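Local coordinates for protein nitrite oxidoreductase subunit A (Kuenenia stuttgartiensis, PDB 7B04) that belongs to the molybdopterin oxidoreductase family and, as a NarG-like subunit, carries a molybdenum atom, two MD1 ligands and an iron/sulfur cluster, at residues Y98-Y102 with M780-T784; G972-D978 with R1000-A1005. All coordinates share one frame. Residues are numbered along the deposited sequence.

Contact 1: residues Y98-Y102 with M780-T784; sequences YSDLY and MKGYT
A small loop-to-loop contact joins the loop after strand 85-91 to the turn leading into helix 785-788. Met780 to Tyr783 form a type II beta turn, closed by Tyr783 N to Met780 O at 3.1 Å. Gly782, third in the turn, has phi/psi 110/-24, where a CB would collide with Leu101 CD1 and jam against Lys781 O. Segment 98-102 is extended through Asp100 and bends at Leu101 (-60/-42); the closest CA atoms across the loops are those of Leu101 and Tyr783, 7.3 Å apart. Tyr783, chi1 m, reaches under this bend. Leu101 CG lies over its ring face, 3.9 Å from the centroid, a CH-pi contact, while Leu101 CD2 comes to 3.5 Å from Gly782 O. Leu101 N donates a weak hydrogen bond to Tyr783 OH (3.1 Å, 131°), the hydroxyl's position being less certain. Tyr102 OH is hydrogen-bonded to His406 of a different chain, subunit B, at the subunit interface. With one weak polar link and 209 Å² buried, packing of Leu101 dominates.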
loop_
_atom_site.group_PDB
_atom_site.type_symbol
_atom_site.label_atom_id
_atom_site.label_comp_id
_atom_site.label_asym_id
_atom_site.label_seq_id
_atom_site.Cartn_x
_atom_site.Cartn_y
_atom_site.Cartn_z
ATOM N N TYR B 98 14.710 -3.935 21.479
ATOM C CA TYR B 98 13.606 -4.707 22.036
ATOM C C TYR B 98 14.140 -5.904 22.823
ATOM O O TYR B 98 15.060 -6.593 22.376
ATOM C CB TYR B 98 12.670 -5.192 20.925
ATOM C CG TYR B 98 11.936 -4.106 20.164
ATOM C CD1 TYR B 98 12.039 -2.768 20.531
ATOM C CD2 TYR B 98 11.131 -4.425 19.079
ATOM C CE1 TYR B 98 11.368 -1.782 19.829
ATOM C CE2 TYR B 98 10.456 -3.450 18.375
ATOM C CZ TYR B 98 10.575 -2.131 18.754
ATOM O OH TYR B 98 9.900 -1.162 18.050
ATOM N N SER B 99 13.548 -6.159 24.000
ATOM C CA SER B 99 13.993 -7.223 24.901
ATOM C C SER B 99 12.817 -7.663 25.777
ATOM O O SER B 99 11.773 -7.002 25.799
ATOM C CB SER B 99 15.191 -6.754 25.729
ATOM O OG SER B 99 14.791 -5.770 26.662
ATOM N N ASP B 100 13.020 -8.753 26.496
ATOM C CA ASP B 100 11.989 -9.321 27.390
ATOM C C ASP B 100 12.483 -9.256 28.832
ATOM O O ASP B 100 13.617 -8.894 29.052
ATOM C CB ASP B 100 11.632 -10.732 26.951
ATOM C CG ASP B 100 12.779 -11.695 27.089
ATOM O OD1 ASP B 100 12.977 -12.467 26.189
ATOM O OD2 ASP B 100 13.416 -11.673 28.109
ATOM N N LEU B 101 11.699 -9.828 29.729
ATOM C CA LEU B 101 11.991 -9.871 31.179
ATOM C C LEU B 101 13.303 -10.602 31.409
ATOM O O LEU B 101 14.054 -10.179 32.260
ATOM C CB LEU B 101 10.910 -10.730 31.833
ATOM C CG LEU B 101 9.629 -10.032 32.242
ATOM C CD1 LEU B 101 8.536 -11.045 32.359
ATOM C CD2 LEU B 101 9.802 -9.342 33.566
ATOM N N TYR B 102 13.525 -11.692 30.692
ATOM C CA TYR B 102 14.711 -12.538 30.924
ATOM C C TYR B 102 15.982 -11.877 30.417
ATOM O O TYR B 102 17.046 -12.401 30.693
ATOM C CB TYR B 102 14.487 -13.904 30.291
ATOM C CG TYR B 102 13.349 -14.656 30.912
ATOM C CD1 TYR B 102 13.522 -15.380 32.067
ATOM C CD2 TYR B 102 12.092 -14.604 30.363
ATOM C CE1 TYR B 102 12.470 -16.061 32.642
ATOM C CE2 TYR B 102 11.029 -15.280 30.923
ATOM C CZ TYR B 102 11.218 -16.011 32.067
ATOM O OH TYR B 102 10.164 -16.658 32.620
ATOM N N MET B 780 2.770 -12.685 29.393
ATOM C CA MET B 780 2.981 -11.331 29.884
ATOM C C MET B 780 2.952 -11.163 31.398
ATOM O O MET B 780 3.171 -10.041 31.866
ATOM C CB MET B 780 1.942 -10.387 29.258
ATOM C CG MET B 780 2.280 -9.949 27.844
ATOM S SD MET B 780 0.890 -9.193 26.983
ATOM C CE MET B 780 0.060 -10.638 26.330
ATOM N N LYS B 781 2.693 -12.209 32.182
ATOM C CA LYS B 781 2.807 -12.055 33.630
ATOM C C LYS B 781 4.257 -11.769 33.996
ATOM O O LYS B 781 5.173 -12.460 33.542
ATOM C CB LYS B 781 2.303 -13.289 34.378
ATOM C CG LYS B 781 2.302 -13.062 35.893
ATOM C CD LYS B 781 1.961 -14.303 36.698
ATOM C CE LYS B 781 0.725 -14.087 37.554
ATOM N NZ LYS B 781 -0.487 -13.955 36.728
ATOM N N GLY B 782 4.462 -10.739 34.812
ATOM C CA GLY B 782 5.781 -10.234 35.124
ATOM C C GLY B 782 6.044 -8.882 34.510
ATOM O O GLY B 782 6.889 -8.133 35.017
ATOM N N TYR B 783 5.336 -8.551 33.435
ATOM C CA TYR B 783 5.421 -7.251 32.797
ATOM C C TYR B 783 4.471 -6.290 33.484
ATOM O O TYR B 783 3.389 -6.670 33.937
ATOM C CB TYR B 783 5.060 -7.334 31.318
ATOM C CG TYR B 783 6.154 -7.879 30.456
ATOM C CD1 TYR B 783 7.389 -7.253 30.385
ATOM C CD2 TYR B 783 5.945 -9.019 29.701
ATOM C CE1 TYR B 783 8.387 -7.757 29.584
ATOM C CE2 TYR B 783 6.930 -9.529 28.905
ATOM C CZ TYR B 783 8.146 -8.899 28.851
ATOM O OH TYR B 783 9.115 -9.425 28.049
ATOM N N THR B 784 4.888 -5.042 33.573
ATOM C CA THR B 784 4.048 -3.997 34.122
ATOM C C THR B 784 3.830 -2.940 33.047
ATOM O O THR B 784 4.743 -2.646 32.265
ATOM C CB THR B 784 4.726 -3.416 35.368
ATOM O OG1 THR B 784 4.497 -4.279 36.490
ATOM C CG2 THR B 784 4.183 -2.045 35.706
#

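Contact 2: residues G972-D978 with R1000-A1005; sequences GDYVYVD and RLMLRA
An antiparallel strand pair within a six-stranded beta barrel brings 974-978 alongside 1001-1005, their axes 4.4 Å apart at closest and 135° between N-to-C directions, a strongly twisted pairing. Tyr974 faces Arg1004 (CA to CA 4.1 Å) and Tyr976 faces Met1002 (4.4 Å) as non-hydrogen-bonded pairs; Val975 with Leu1003 is the hydrogen-bonded pair between them, with Val975 N to Leu1003 O 2.7 Å and Leu1003 N to Val975 O 3.1 Å. Beyond the strand, Ala1005 N gives to Asp973 O at 2.8 Å, and Ala1005 O accepts from Gly972 N at 2.9 Å. Strand 974-978 lies between 1001-1007 and 1102-1109, consistent with the double-psi barrel of the C-terminal domain of molybdopterin oxidoreductases. Val975, Val977 and Leu1003 turn to the face where they meet Ile957; Val977 CG2 is 3.4 Å from Leu1003 CD2. Tyr974, Tyr976, Met1002 and Arg1004 are on the other face. From the strand end, extended Arg1000 lays its guanidinium flat on the Tyr976 ring (centres 3.6 Å, planes 7°), with Met1002 CG over the opposite face, 4.2 Å from the centroid. Asp978 OD1 holds Arg1000 NH2 in a very short salt bridge, 2.3 Å. Arg1004 CG makes a CH-pi contact with the Tyr974 ring, 3.6 Å from its centroid; Arg1004 NH1 gives a very short hydrogen bond to Gly972 O, 2.4 Å, and the Arg1004 guanidinium forms salt bridges with Glu954, also hydrogen-bonded to Tyr974 OH, and Asp946.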
loop_
_atom_site.group_PDB
_atom_site.type_symbol
_atom_site.label_atom_id
_atom_site.label_comp_id
_atom_site.label_asym_id
_atom_site.label_seq_id
_atom_site.Cartn_x
_atom_site.Cartn_y
_atom_site.Cartn_z
ATOM N N GLY B 972 -8.930 0.600 -20.244
ATOM C CA GLY B 972 -9.334 1.898 -19.747
ATOM C C GLY B 972 -10.808 2.177 -19.866
ATOM O O GLY B 972 -11.265 3.200 -19.350
ATOM N N ASP B 973 -11.568 1.287 -20.496
ATOM C CA ASP B 973 -13.007 1.464 -20.614
ATOM C C ASP B 973 -13.703 1.107 -19.306
ATOM O O ASP B 973 -13.223 0.281 -18.527
ATOM C CB ASP B 973 -13.563 0.596 -21.744
ATOM C CG ASP B 973 -13.118 1.062 -23.115
ATOM O OD1 ASP B 973 -12.830 2.268 -23.270
ATOM O OD2 ASP B 973 -13.070 0.226 -24.040
ATOM N N TYR B 974 -14.851 1.736 -19.074
ATOM C CA TYR B 974 -15.706 1.381 -17.951
ATOM C C TYR B 974 -16.504 0.125 -18.294
ATOM O O TYR B 974 -16.961 -0.040 -19.429
ATOM C CB TYR B 974 -16.645 2.542 -17.619
ATOM C CG TYR B 974 -15.973 3.711 -16.923
ATOM C CD1 TYR B 974 -15.760 3.695 -15.552
ATOM C CD2 TYR B 974 -15.562 4.832 -17.635
ATOM C CE1 TYR B 974 -15.153 4.757 -14.908
ATOM C CE2 TYR B 974 -14.953 5.900 -16.999
ATOM C CZ TYR B 974 -14.751 5.856 -15.636
ATOM O OH TYR B 974 -14.146 6.914 -14.995
ATOM N N VAL B 975 -16.641 -0.772 -17.314
ATOM C CA VAL B 975 -17.274 -2.074 -17.500
ATOM C C VAL B 975 -18.233 -2.347 -16.341
ATOM O O VAL B 975 -17.966 -1.979 -15.189
ATOM C CB VAL B 975 -16.218 -3.194 -17.636
ATOM C CG1 VAL B 975 -15.386 -3.004 -18.913
ATOM C CG2 VAL B 975 -15.296 -3.210 -16.427
ATOM N N TYR B 976 -19.280 -3.082 -16.617
ATOM C CA TYR B 976 -20.183 -3.459 -15.521
ATOM C C TYR B 976 -19.718 -4.818 -15.018
ATOM O O TYR B 976 -19.241 -5.583 -15.821
ATOM C CB TYR B 976 -21.605 -3.510 -16.060
ATOM C CG TYR B 976 -22.284 -2.180 -16.242
ATOM C CD1 TYR B 976 -22.691 -1.433 -15.161
ATOM C CD2 TYR B 976 -22.572 -1.700 -17.498
ATOM C CE1 TYR B 976 -23.338 -0.227 -15.328
ATOM C CE2 TYR B 976 -23.227 -0.500 -17.683
ATOM C CZ TYR B 976 -23.613 0.239 -16.592
ATOM O OH TYR B 976 -24.258 1.421 -16.766
ATOM N N VAL B 977 -19.733 -5.041 -13.708
ATOM C CA VAL B 977 -19.392 -6.381 -13.160
ATOM C C VAL B 977 -20.690 -6.918 -12.592
ATOM O O VAL B 977 -21.073 -6.485 -11.523
ATOM C CB VAL B 977 -18.330 -6.304 -12.060
ATOM C CG1 VAL B 977 -17.122 -7.161 -12.380
ATOM C CG2 VAL B 977 -17.931 -4.871 -11.786
ATOM N N ASP B 978 -21.268 -7.907 -13.251
ATOM C CA ASP B 978 -22.594 -8.406 -12.841
ATOM C C ASP B 978 -22.454 -9.858 -12.409
ATOM O O ASP B 978 -21.667 -10.574 -12.998
ATOM C CB ASP B 978 -23.608 -8.180 -13.957
ATOM C CG ASP B 978 -24.014 -6.732 -14.121
ATOM O OD1 ASP B 978 -23.882 -6.213 -15.224
ATOM O OD2 ASP B 978 -24.462 -6.143 -13.155
ATOM N N ARG B 1000 -25.474 -1.487 -8.734
ATOM C CA ARG B 1000 -24.757 -2.121 -9.850
ATOM C C ARG B 1000 -23.371 -1.497 -10.030
ATOM O O ARG B 1000 -23.245 -0.268 -10.123
ATOM C CB ARG B 1000 -25.554 -1.990 -11.134
ATOM C CG ARG B 1000 -25.240 -3.094 -12.113
ATOM C CD ARG B 1000 -25.669 -2.761 -13.530
ATOM N NE ARG B 1000 -25.132 -3.721 -14.492
ATOM C CZ ARG B 1000 -25.312 -3.650 -15.808
ATOM N NH1 ARG B 1000 -26.026 -2.662 -16.343
ATOM N NH2 ARG B 1000 -24.781 -4.575 -16.596
ATOM N N LEU B 1001 -22.329 -2.341 -10.087
ATOM C CA LEU B 1001 -20.947 -1.858 -10.101
ATOM C C LEU B 1001 -20.496 -1.583 -11.536
ATOM O O LEU B 1001 -20.648 -2.428 -12.428
ATOM C CB LEU B 1001 -19.988 -2.815 -9.367
ATOM C CG LEU B 1001 -18.469 -2.617 -9.552
ATOM C CD1 LEU B 1001 -18.075 -1.240 -9.017
ATOM C CD2 LEU B 1001 -17.617 -3.703 -8.815
ATOM N N MET B 1002 -19.893 -0.413 -11.726
ATOM C CA MET B 1002 -19.349 0.069 -12.993
ATOM C C MET B 1002 -17.996 0.686 -12.682
ATOM O O MET B 1002 -17.927 1.768 -12.088
ATOM C CB MET B 1002 -20.250 1.108 -13.650
ATOM C CG MET B 1002 -19.808 1.439 -15.058
ATOM S SD MET B 1002 -20.940 2.504 -15.972
ATOM C CE MET B 1002 -20.703 4.020 -15.064
ATOM N N LEU B 1003 -16.934 -0.053 -12.978
ATOM C CA LEU B 1003 -15.572 0.417 -12.793
ATOM C C LEU B 1003 -14.791 0.279 -14.094
ATOM O O LEU B 1003 -15.236 -0.354 -15.059
ATOM C CB LEU B 1003 -14.909 -0.334 -11.638
ATOM C CG LEU B 1003 -14.316 -1.713 -11.911
ATOM C CD1 LEU B 1003 -13.644 -2.188 -10.638
ATOM C CD2 LEU B 1003 -15.360 -2.718 -12.385
ATOM N N ARG B 1004 -13.600 0.871 -14.095
ATOM C CA ARG B 1004 -12.700 0.812 -15.237
ATOM C C ARG B 1004 -11.989 -0.530 -15.321
ATOM O O ARG B 1004 -11.689 -1.165 -14.307
ATOM C CB ARG B 1004 -11.651 1.921 -15.154
ATOM C CG ARG B 1004 -12.131 3.288 -15.601
ATOM C CD ARG B 1004 -10.953 4.238 -15.673
ATOM N NE ARG B 1004 -11.311 5.616 -16.001
ATOM C CZ ARG B 1004 -11.363 6.111 -17.234
ATOM N NH1 ARG B 1004 -11.097 5.336 -18.277
ATOM N NH2 ARG B 1004 -11.686 7.384 -17.424
ATOM N N ALA B 1005 -11.695 -0.940 -16.552
ATOM C CA ALA B 1005 -10.983 -2.174 -16.837
ATOM C C ALA B 1005 -9.515 -1.873 -17.111
ATOM O O ALA B 1005 -9.171 -0.835 -17.681
ATOM C CB ALA B 1005 -11.598 -2.895 -18.038
#

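How the contacts relate
A long-range and a local way of folding one chain are illustrated here, at opposite sides of its centre. The centres of contacts 1 and 2 lie 53 Å apart and their nearest atoms about 37 Å, so they do not touch, and they share no sheet. Along the sequence they come in series: contact 1 closes before contact 2 opens. Contact 1 spans 678 residues, whereas contact 2 bridges only 22, joining neighbouring barrel strands whose connection contains helix 994-999. Contact 1 thus brings an early and a late part of the chain together near a subunit interface, while contact 2 builds part of a barrel whose Leu1001 side chain is about 9 Å from a bound MD1.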